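Local structure of serine protease MT3772 (Mycobacterium tuberculosis, 3K6Y) at residues 21-32 against 144-152; 117-125 against 186-195. The protein is the serine endopeptidase domain of a membrane protein, probably required for the bacterium's resistance to oxidative stress and acid. All coordinates share one frame; numbering follows the deposited sequence.

How the contacts relate
Both contacts lie on the C-terminal of the two six-stranded barrels of this chymotrypsin-like domain. In contact 1 segment 21-32, in the N-terminal part of this chain, runs along strand 143-157; in contact 2 the connection 117-125 between the barrels bridges to the hairpin 186-195. Their centres are about 15 Å apart, yet they touch directly: L31 CD2 meets L190 CD2 at 3.7 Å, I149 CG1 meets A125 CB at 3.8 Å, and I149 CD1 packs on L187. Contact 1 is remote from the predicted catalytic residues H75, D104 and S183. Contact 2 is nearer, the side chain of P186 lying about 10 Å from that of S183.

Contact 1: 21-32 against 144-152; sequences VIPVASPDPALV and ATPARIREA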
loop_
_atom_site.group_PDB
_atom_site.type_symbol
_atom_site.label_atom_id
_atom_site.label_comp_id
_atom_site.label_asym_id
_atom_site.label_seq_id
_atom_site.Cartn_x
_atom_site.Cartn_y
_atom_site.Cartn_z
ATOM N N VAL A 21 25.686 3.480 -20.166
ATOM C CA VAL A 21 24.652 2.802 -20.953
ATOM C C VAL A 21 25.238 2.552 -22.337
ATOM O O VAL A 21 26.033 3.361 -22.829
ATOM C CB VAL A 21 23.317 3.601 -21.044
ATOM C CG1 VAL A 21 22.704 3.769 -19.648
ATOM C CG2 VAL A 21 23.504 4.952 -21.736
ATOM N N ILE A 22 24.890 1.427 -22.959
ATOM C CA ILE A 22 25.484 1.106 -24.257
ATOM C C ILE A 22 25.108 2.178 -25.281
ATOM O O ILE A 22 23.920 2.447 -25.493
ATOM C CB ILE A 22 25.073 -0.290 -24.765
ATOM C CG1 ILE A 22 25.667 -1.389 -23.879
ATOM C CG2 ILE A 22 25.527 -0.485 -26.211
ATOM C CD1 ILE A 22 25.436 -2.792 -24.414
ATOM N N PRO A 23 26.117 2.803 -25.923
ATOM C CA PRO A 23 25.803 3.752 -26.972
ATOM C C PRO A 23 25.199 3.034 -28.179
ATOM O O PRO A 23 25.679 1.964 -28.582
ATOM C CB PRO A 23 27.174 4.329 -27.359
ATOM C CG PRO A 23 28.096 3.914 -26.325
ATOM C CD PRO A 23 27.569 2.676 -25.707
ATOM N N VAL A 24 24.133 3.609 -28.728
ATOM C CA VAL A 24 23.513 3.084 -29.939
ATOM C C VAL A 24 23.090 4.245 -30.815
ATOM O O VAL A 24 22.978 5.379 -30.346
ATOM C CB VAL A 24 22.271 2.184 -29.642
ATOM C CG1 VAL A 24 22.661 0.981 -28.821
ATOM C CG2 VAL A 24 21.115 2.987 -28.986
ATOM N N ALA A 25 22.828 3.952 -32.087
ATOM C CA ALA A 25 22.395 4.990 -33.020
ATOM C C ALA A 25 21.065 5.638 -32.632
ATOM O O ALA A 25 20.249 5.026 -31.936
ATOM C CB ALA A 25 22.319 4.425 -34.424
ATOM N N SER A 26 20.829 6.866 -33.089
ATOM C CA SER A 26 19.562 7.537 -32.854
ATOM C C SER A 26 18.420 6.670 -33.370
ATOM O O SER A 26 18.573 5.968 -34.384
ATOM C CB SER A 26 19.511 8.896 -33.552
ATOM O OG SER A 26 20.415 9.803 -32.962
ATOM N N PRO A 27 17.273 6.690 -32.668
ATOM C CA PRO A 27 16.120 5.924 -33.135
ATOM C C PRO A 27 15.653 6.403 -34.499
ATOM O O PRO A 27 15.777 7.588 -34.829
ATOM C CB PRO A 27 15.044 6.218 -32.084
ATOM C CG PRO A 27 15.794 6.717 -30.900
ATOM C CD PRO A 27 17.002 7.408 -31.409
ATOM N N ASP A 28 15.115 5.482 -35.286
ATOM C CA ASP A 28 14.642 5.815 -36.619
ATOM C C ASP A 28 13.341 6.632 -36.508
ATOM O O ASP A 28 12.323 6.096 -36.054
ATOM C CB ASP A 28 14.423 4.501 -37.380
ATOM C CG ASP A 28 13.907 4.707 -38.794
ATOM O OD1 ASP A 28 13.644 5.858 -39.178
ATOM O OD2 ASP A 28 13.744 3.694 -39.502
ATOM N N PRO A 29 13.358 7.929 -36.895
ATOM C CA PRO A 29 12.152 8.757 -36.717
ATOM C C PRO A 29 10.942 8.255 -37.506
ATOM O O PRO A 29 9.794 8.602 -37.188
ATOM C CB PRO A 29 12.576 10.131 -37.251
ATOM C CG PRO A 29 13.728 9.860 -38.107
ATOM C CD PRO A 29 14.457 8.711 -37.509
ATOM N N ALA A 30 11.201 7.461 -38.538
ATOM C CA ALA A 30 10.136 6.945 -39.395
ATOM C C ALA A 30 9.259 5.933 -38.674
ATOM O O ALA A 30 8.167 5.621 -39.147
ATOM C CB ALA A 30 10.719 6.337 -40.688
ATOM N N LEU A 31 9.711 5.434 -37.519
ATOM C CA LEU A 31 8.921 4.453 -36.767
ATOM C C LEU A 31 7.541 4.976 -36.381
ATOM O O LEU A 31 6.617 4.189 -36.206
ATOM C CB LEU A 31 9.689 3.975 -35.530
ATOM C CG LEU A 31 10.878 3.066 -35.814
ATOM C CD1 LEU A 31 11.763 2.911 -34.593
ATOM C CD2 LEU A 31 10.399 1.701 -36.327
ATOM N N VAL A 32 7.374 6.293 -36.251
ATOM C CA VAL A 32 6.055 6.849 -35.928
ATOM C C VAL A 32 5.000 6.448 -36.959
ATOM O O VAL A 32 3.819 6.375 -36.630
ATOM C CB VAL A 32 6.049 8.395 -35.767
ATOM C CG1 VAL A 32 6.883 8.805 -34.593
ATOM C CG2 VAL A 32 6.527 9.095 -37.043
ATOM N N ALA A 144 3.331 7.559 -30.567
ATOM C CA ALA A 144 4.375 6.571 -30.762
ATOM C C ALA A 144 5.716 7.276 -30.693
ATOM O O ALA A 144 5.950 8.247 -31.424
ATOM C CB ALA A 144 4.216 5.883 -32.114
ATOM N N THR A 145 6.603 6.769 -29.848
ATOM C CA THR A 145 7.924 7.354 -29.642
ATOM C C THR A 145 8.966 6.390 -30.172
ATOM O O THR A 145 9.142 5.308 -29.629
ATOM C CB THR A 145 8.142 7.667 -28.144
ATOM O OG1 THR A 145 7.157 8.621 -27.735
ATOM C CG2 THR A 145 9.537 8.226 -27.884
ATOM N N PRO A 146 9.674 6.774 -31.245
ATOM C CA PRO A 146 10.710 5.884 -31.757
ATOM C C PRO A 146 11.780 5.571 -30.711
ATOM O O PRO A 146 12.156 6.446 -29.899
ATOM C CB PRO A 146 11.306 6.673 -32.924
ATOM C CG PRO A 146 10.219 7.616 -33.338
ATOM C CD PRO A 146 9.508 7.987 -32.059
ATOM N N ALA A 147 12.282 4.347 -30.720
ATOM C CA ALA A 147 13.241 3.921 -29.719
ATOM C C ALA A 147 14.203 2.906 -30.300
ATOM O O ALA A 147 13.976 2.373 -31.381
ATOM C CB ALA A 147 12.522 3.352 -28.470
ATOM N N ARG A 148 15.293 2.668 -29.584
ATOM C CA ARG A 148 16.281 1.683 -29.961
ATOM C C ARG A 148 16.768 0.979 -28.711
ATOM O O ARG A 148 17.077 1.633 -27.712
ATOM C CB ARG A 148 17.440 2.321 -30.749
ATOM C CG ARG A 148 18.378 1.291 -31.341
ATOM C CD ARG A 148 19.519 1.869 -32.228
ATOM N NE ARG A 148 19.016 2.761 -33.273
ATOM C CZ ARG A 148 18.484 2.362 -34.430
ATOM N NH1 ARG A 148 18.363 1.068 -34.715
ATOM N NH2 ARG A 148 18.059 3.269 -35.289
ATOM N N ILE A 149 16.862 -0.340 -28.755
ATOM C CA ILE A 149 17.351 -1.101 -27.612
ATOM C C ILE A 149 18.823 -0.788 -27.372
ATOM O O ILE A 149 19.633 -0.826 -28.313
ATOM C CB ILE A 149 17.210 -2.632 -27.814
ATOM C CG1 ILE A 149 15.739 -3.049 -27.984
ATOM C CG2 ILE A 149 17.862 -3.414 -26.676
ATOM C CD1 ILE A 149 14.878 -2.902 -26.701
ATOM N N ARG A 150 19.186 -0.500 -26.117
ATOM C CA ARG A 150 20.605 -0.444 -25.738
ATOM C C ARG A 150 21.068 -1.790 -25.211
ATOM O O ARG A 150 22.009 -2.363 -25.749
ATOM C CB ARG A 150 20.872 0.647 -24.697
ATOM C CG ARG A 150 20.555 2.052 -25.127
ATOM C CD ARG A 150 20.953 2.991 -24.009
ATOM N NE ARG A 150 20.565 4.369 -24.239
ATOM C CZ ARG A 150 21.253 5.244 -24.976
ATOM N NH1 ARG A 150 22.354 4.862 -25.613
ATOM N NH2 ARG A 150 20.839 6.490 -25.096
ATOM N N GLU A 151 20.437 -2.300 -24.156
ATOM C CA GLU A 151 20.946 -3.467 -23.457
ATOM C C GLU A 151 19.886 -4.027 -22.521
ATOM O O GLU A 151 19.099 -3.261 -21.969
ATOM C CB GLU A 151 22.164 -3.027 -22.628
ATOM C CG GLU A 151 23.010 -4.117 -22.018
ATOM C CD GLU A 151 24.166 -3.558 -21.183
ATOM O OE1 GLU A 151 24.165 -2.344 -20.850
ATOM O OE2 GLU A 151 25.075 -4.345 -20.848
ATOM N N ALA A 152 19.874 -5.344 -22.334
ATOM C CA ALA A 152 19.149 -5.965 -21.215
ATOM C C ALA A 152 20.103 -5.993 -20.017
ATOM O O ALA A 152 21.229 -6.478 -20.137
ATOM C CB ALA A 152 18.701 -7.372 -21.579
HETATM O O HOH W 1 22.757 0.150 -20.818
HETATM O O HOH W 2 23.834 6.719 -27.442
HETATM O O HOH W 3 15.232 2.850 -33.900
#
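R148 meets V24, A25 and S26 in the middle of this contact, and its path can be traced atom by atom. Its CB lies 4.1 Å from V24 CG2, with A25 O equally near, and CG passes the same methyl, the two side chains running antiparallel past one another. CG is anti to the backbone N (chi1 -171°), while the bend at chi3 (-52°) turns the tip along segment 21-32. CD touches V24 CG2 and, more closely, A25 O at 3.3 Å. NE then donates to A25 O at 2.9 Å from above the carbonyl plane, and NH2 gives S26 O a straighter bond of 2.9 Å (168° at the hydrogen). Both oxygens lie near the guanidinium plane, which fixes its rotation; NH1 is left for D130 in a salt bridge and for G128 O.

R150 reaches a carbonyl nearer the start of the segment through an extended chain: NH1 donates to I22 O at 2.9 Å, with V21 CG2 over one guanidinium face. I22 CD1 lies against the aliphatic part of E151, 3.7 Å from its CG. At the other end P146 is covered by P27, L31 and V32, its CB 3.3 Å from D28 O, and water 3 joins D28 N to A147 O.

No backbone hydrogen bond joins the two segments, so 21-32 is not an added strand: arginines, proline packing and waters join it to the C-terminal barrel of the chymotrypsin-like fold. There strand 143-157 pairs with 130-135 and 167-175, R150 and E151 forming a classic beta bulge opposite T173; V24 O also accepts from R175, and the 3-10 segment beginning at P29 leads toward helix 35-40.

Contact 2: 117-125 against 186-195; sequences PLVFAAEPA and PLIDLNGQVL
F120 and V194 form a single backbone bridge, with V194 N donating to V119 O at 2.8 Å (172° at the hydrogen, in the carbonyl plane) and A121 N donating to V194 O at 2.9 Å from above its plane. This joins the connection between the two barrels of the chymotrypsin fold to a beta-hairpin of the C-terminal barrel, whose type I turn spans D189 to G192.

V194 is the central side chain. Its CG1, anti to the backbone N (chi1 -179°), runs alongside the F120 ring and meets CE2 at 3.8 Å, while CG2 touches L118 CB at 3.7 Å, the side chains of L118 and V194 running nearly perpendicular. V194 O lies at the ring edge of F120. F63 of strand 56-66, in the N-terminal barrel, touches F120, P186 and V194, placing this apolar cluster between the barrels.

Farther along, L195 CD2 is shared by the methyls of A121 and A125, 3.8 Å from A125 CB. Q193 lies beside V119, its NE2 near V119 CB and its OE1 3.7 Å from A121 CA. Water 4 links V119 N to G192 O, and water 5 links A122 N to Q193 OE1. The turn is secured from within: D189 OD2 accepts from Q193 N at 3.0 Å, met from above the carboxylate plane, with a weak second bond from N191 N.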
loop_
_atom_site.group_PDB
_atom_site.type_symbol
_atom_site.label_atom_id
_atom_site.label_comp_id
_atom_site.label_asym_id
_atom_site.label_seq_id
_atom_site.Cartn_x
_atom_site.Cartn_y
_atom_site.Cartn_z
ATOM N N PRO A 117 -6.167 -8.426 -26.901
ATOM C CA PRO A 117 -4.893 -8.410 -26.216
ATOM C C PRO A 117 -3.712 -8.337 -27.153
ATOM O O PRO A 117 -3.792 -8.718 -28.336
ATOM C CB PRO A 117 -4.859 -9.753 -25.483
ATOM C CG PRO A 117 -5.802 -10.655 -26.236
ATOM C CD PRO A 117 -6.841 -9.740 -26.838
ATOM N N LEU A 118 -2.606 -7.888 -26.581
ATOM C CA LEU A 118 -1.290 -7.986 -27.198
ATOM C C LEU A 118 -0.571 -9.185 -26.629
ATOM O O LEU A 118 -0.840 -9.573 -25.499
ATOM C CB LEU A 118 -0.461 -6.729 -26.917
ATOM C CG LEU A 118 -1.130 -5.431 -27.381
ATOM C CD1 LEU A 118 -0.234 -4.264 -27.053
ATOM C CD2 LEU A 118 -1.442 -5.451 -28.872
ATOM N N VAL A 119 0.352 -9.760 -27.395
ATOM C CA VAL A 119 1.110 -10.916 -26.935
ATOM C C VAL A 119 2.489 -10.458 -26.518
ATOM O O VAL A 119 3.081 -9.590 -27.177
ATOM C CB VAL A 119 1.239 -11.993 -28.061
ATOM C CG1 VAL A 119 1.745 -13.315 -27.502
ATOM C CG2 VAL A 119 -0.090 -12.222 -28.721
ATOM N N PHE A 120 2.980 -11.024 -25.418
ATOM C CA PHE A 120 4.369 -10.832 -25.009
ATOM C C PHE A 120 5.290 -11.579 -25.951
ATOM O O PHE A 120 5.032 -12.743 -26.306
ATOM C CB PHE A 120 4.589 -11.301 -23.560
ATOM C CG PHE A 120 4.014 -10.362 -22.548
ATOM C CD1 PHE A 120 2.856 -10.701 -21.846
ATOM C CD2 PHE A 120 4.624 -9.124 -22.300
ATOM C CE1 PHE A 120 2.292 -9.836 -20.929
ATOM C CE2 PHE A 120 4.064 -8.250 -21.368
ATOM C CZ PHE A 120 2.913 -8.610 -20.674
ATOM N N ALA A 121 6.351 -10.909 -26.380
ATOM C CA ALA A 121 7.378 -11.538 -27.222
ATOM C C ALA A 121 8.050 -12.690 -26.497
ATOM O O ALA A 121 8.377 -12.579 -25.321
ATOM C CB ALA A 121 8.412 -10.522 -27.648
ATOM N N ALA A 122 8.246 -13.793 -27.221
ATOM C CA ALA A 122 8.804 -15.026 -26.673
ATOM C C ALA A 122 10.303 -14.953 -26.373
ATOM O O ALA A 122 10.780 -15.663 -25.493
ATOM C CB ALA A 122 8.510 -16.198 -27.602
ATOM N N GLU A 123 11.038 -14.110 -27.100
ATOM C CA GLU A 123 12.493 -13.992 -26.912
ATOM C C GLU A 123 12.941 -12.557 -26.632
ATOM O O GLU A 123 12.279 -11.610 -27.065
ATOM C CB GLU A 123 13.254 -14.538 -28.130
ATOM C CG GLU A 123 13.176 -16.059 -28.337
ATOM C CD GLU A 123 13.630 -16.879 -27.127
ATOM O OE1 GLU A 123 14.720 -16.605 -26.566
ATOM O OE2 GLU A 123 12.891 -17.814 -26.738
ATOM N N PRO A 124 14.068 -12.391 -25.915
ATOM C CA PRO A 124 14.584 -11.054 -25.607
ATOM C C PRO A 124 15.005 -10.265 -26.846
ATOM O O PRO A 124 15.375 -10.857 -27.869
ATOM C CB PRO A 124 15.803 -11.340 -24.717
ATOM C CG PRO A 124 16.191 -12.739 -25.038
ATOM C CD PRO A 124 14.917 -13.450 -25.333
ATOM N N ALA A 125 14.947 -8.937 -26.741
ATOM C CA ALA A 125 15.387 -8.038 -27.797
ATOM C C ALA A 125 16.900 -7.878 -27.748
ATOM O O ALA A 125 17.515 -8.078 -26.700
ATOM C CB ALA A 125 14.717 -6.684 -27.651
ATOM N N PRO A 186 3.388 -0.213 -23.427
ATOM C CA PRO A 186 4.269 -1.239 -23.935
ATOM C C PRO A 186 5.429 -0.684 -24.770
ATOM O O PRO A 186 5.268 0.292 -25.490
ATOM C CB PRO A 186 3.332 -2.064 -24.835
ATOM C CG PRO A 186 2.382 -1.037 -25.376
ATOM C CD PRO A 186 2.200 -0.027 -24.274
ATOM N N LEU A 187 6.571 -1.354 -24.681
ATOM C CA LEU A 187 7.608 -1.252 -25.697
ATOM C C LEU A 187 7.343 -2.380 -26.668
ATOM O O LEU A 187 7.319 -3.550 -26.267
ATOM C CB LEU A 187 8.967 -1.457 -25.050
ATOM C CG LEU A 187 10.151 -1.344 -26.016
ATOM C CD1 LEU A 187 10.373 0.131 -26.389
ATOM C CD2 LEU A 187 11.416 -1.938 -25.415
ATOM N N ILE A 188 7.093 -2.026 -27.918
ATOM C CA ILE A 188 6.798 -3.070 -28.897
ATOM C C ILE A 188 7.915 -3.242 -29.895
ATOM O O ILE A 188 8.667 -2.313 -30.197
ATOM C CB ILE A 188 5.466 -2.851 -29.633
ATOM C CG1 ILE A 188 5.450 -1.528 -30.397
ATOM C CG2 ILE A 188 4.280 -2.964 -28.664
ATOM C CD1 ILE A 188 4.519 -1.536 -31.632
ATOM N N ASP A 189 8.017 -4.464 -30.401
ATOM C CA ASP A 189 8.891 -4.743 -31.536
ATOM C C ASP A 189 8.121 -4.505 -32.832
ATOM O O ASP A 189 6.943 -4.163 -32.825
ATOM C CB ASP A 189 9.507 -6.147 -31.448
ATOM C CG ASP A 189 8.490 -7.276 -31.551
ATOM O OD1 ASP A 189 8.861 -8.396 -31.126
ATOM O OD2 ASP A 189 7.365 -7.092 -32.071
ATOM N N LEU A 190 8.786 -4.711 -33.965
ATOM C CA LEU A 190 8.163 -4.383 -35.237
ATOM C C LEU A 190 7.130 -5.416 -35.680
ATOM O O LEU A 190 6.435 -5.202 -36.672
ATOM C CB LEU A 190 9.225 -4.162 -36.315
ATOM C CG LEU A 190 10.106 -2.936 -36.046
ATOM C CD1 LEU A 190 10.925 -2.567 -37.267
ATOM C CD2 LEU A 190 9.291 -1.726 -35.581
ATOM N N ASN A 191 7.055 -6.512 -34.925
ATOM C CA ASN A 191 6.022 -7.531 -35.065
ATOM C C ASN A 191 4.768 -7.182 -34.261
ATOM O O ASN A 191 3.775 -7.902 -34.317
ATOM C CB ASN A 191 6.550 -8.875 -34.565
ATOM C CG ASN A 191 7.625 -9.447 -35.446
ATOM O OD1 ASN A 191 7.567 -9.336 -36.666
ATOM N ND2 ASN A 191 8.614 -10.068 -34.831
ATOM N N GLY A 192 4.809 -6.099 -33.486
ATOM C CA GLY A 192 3.647 -5.728 -32.696
ATOM C C GLY A 192 3.507 -6.512 -31.404
ATOM O O GLY A 192 2.446 -6.497 -30.793
ATOM N N GLN A 193 4.567 -7.197 -30.995
ATOM C CA GLN A 193 4.560 -7.928 -29.739
ATOM C C GLN A 193 5.213 -7.087 -28.661
ATOM O O GLN A 193 6.042 -6.205 -28.938
ATOM C CB GLN A 193 5.258 -9.272 -29.889
ATOM C CG GLN A 193 4.573 -10.153 -30.946
ATOM C CD GLN A 193 4.900 -11.625 -30.827
ATOM O OE1 GLN A 193 6.048 -12.004 -30.627
ATOM N NE2 GLN A 193 3.879 -12.468 -30.953
ATOM N N VAL A 194 4.855 -7.392 -27.419
ATOM C CA VAL A 194 5.304 -6.581 -26.304
ATOM C C VAL A 194 6.623 -7.117 -25.746
ATOM O O VAL A 194 6.713 -8.255 -25.252
ATOM C CB VAL A 194 4.233 -6.525 -25.205
ATOM C CG1 VAL A 194 4.703 -5.656 -24.042
ATOM C CG2 VAL A 194 2.929 -5.942 -25.752
ATOM N N LEU A 195 7.635 -6.255 -25.781
ATOM C CA LEU A 195 8.939 -6.584 -25.222
ATOM C C LEU A 195 9.031 -6.272 -23.742
ATOM O O LEU A 195 9.859 -6.851 -23.034
ATOM C CB LEU A 195 10.039 -5.810 -25.949
ATOM C CG LEU A 195 10.316 -6.231 -27.391
ATOM C CD1 LEU A 195 11.185 -5.197 -28.079
ATOM C CD2 LEU A 195 10.989 -7.599 -27.422
HETATM O O HOH W 4 0.660 -8.551 -30.050
HETATM O O HOH W 5 6.536 -14.399 -29.623
#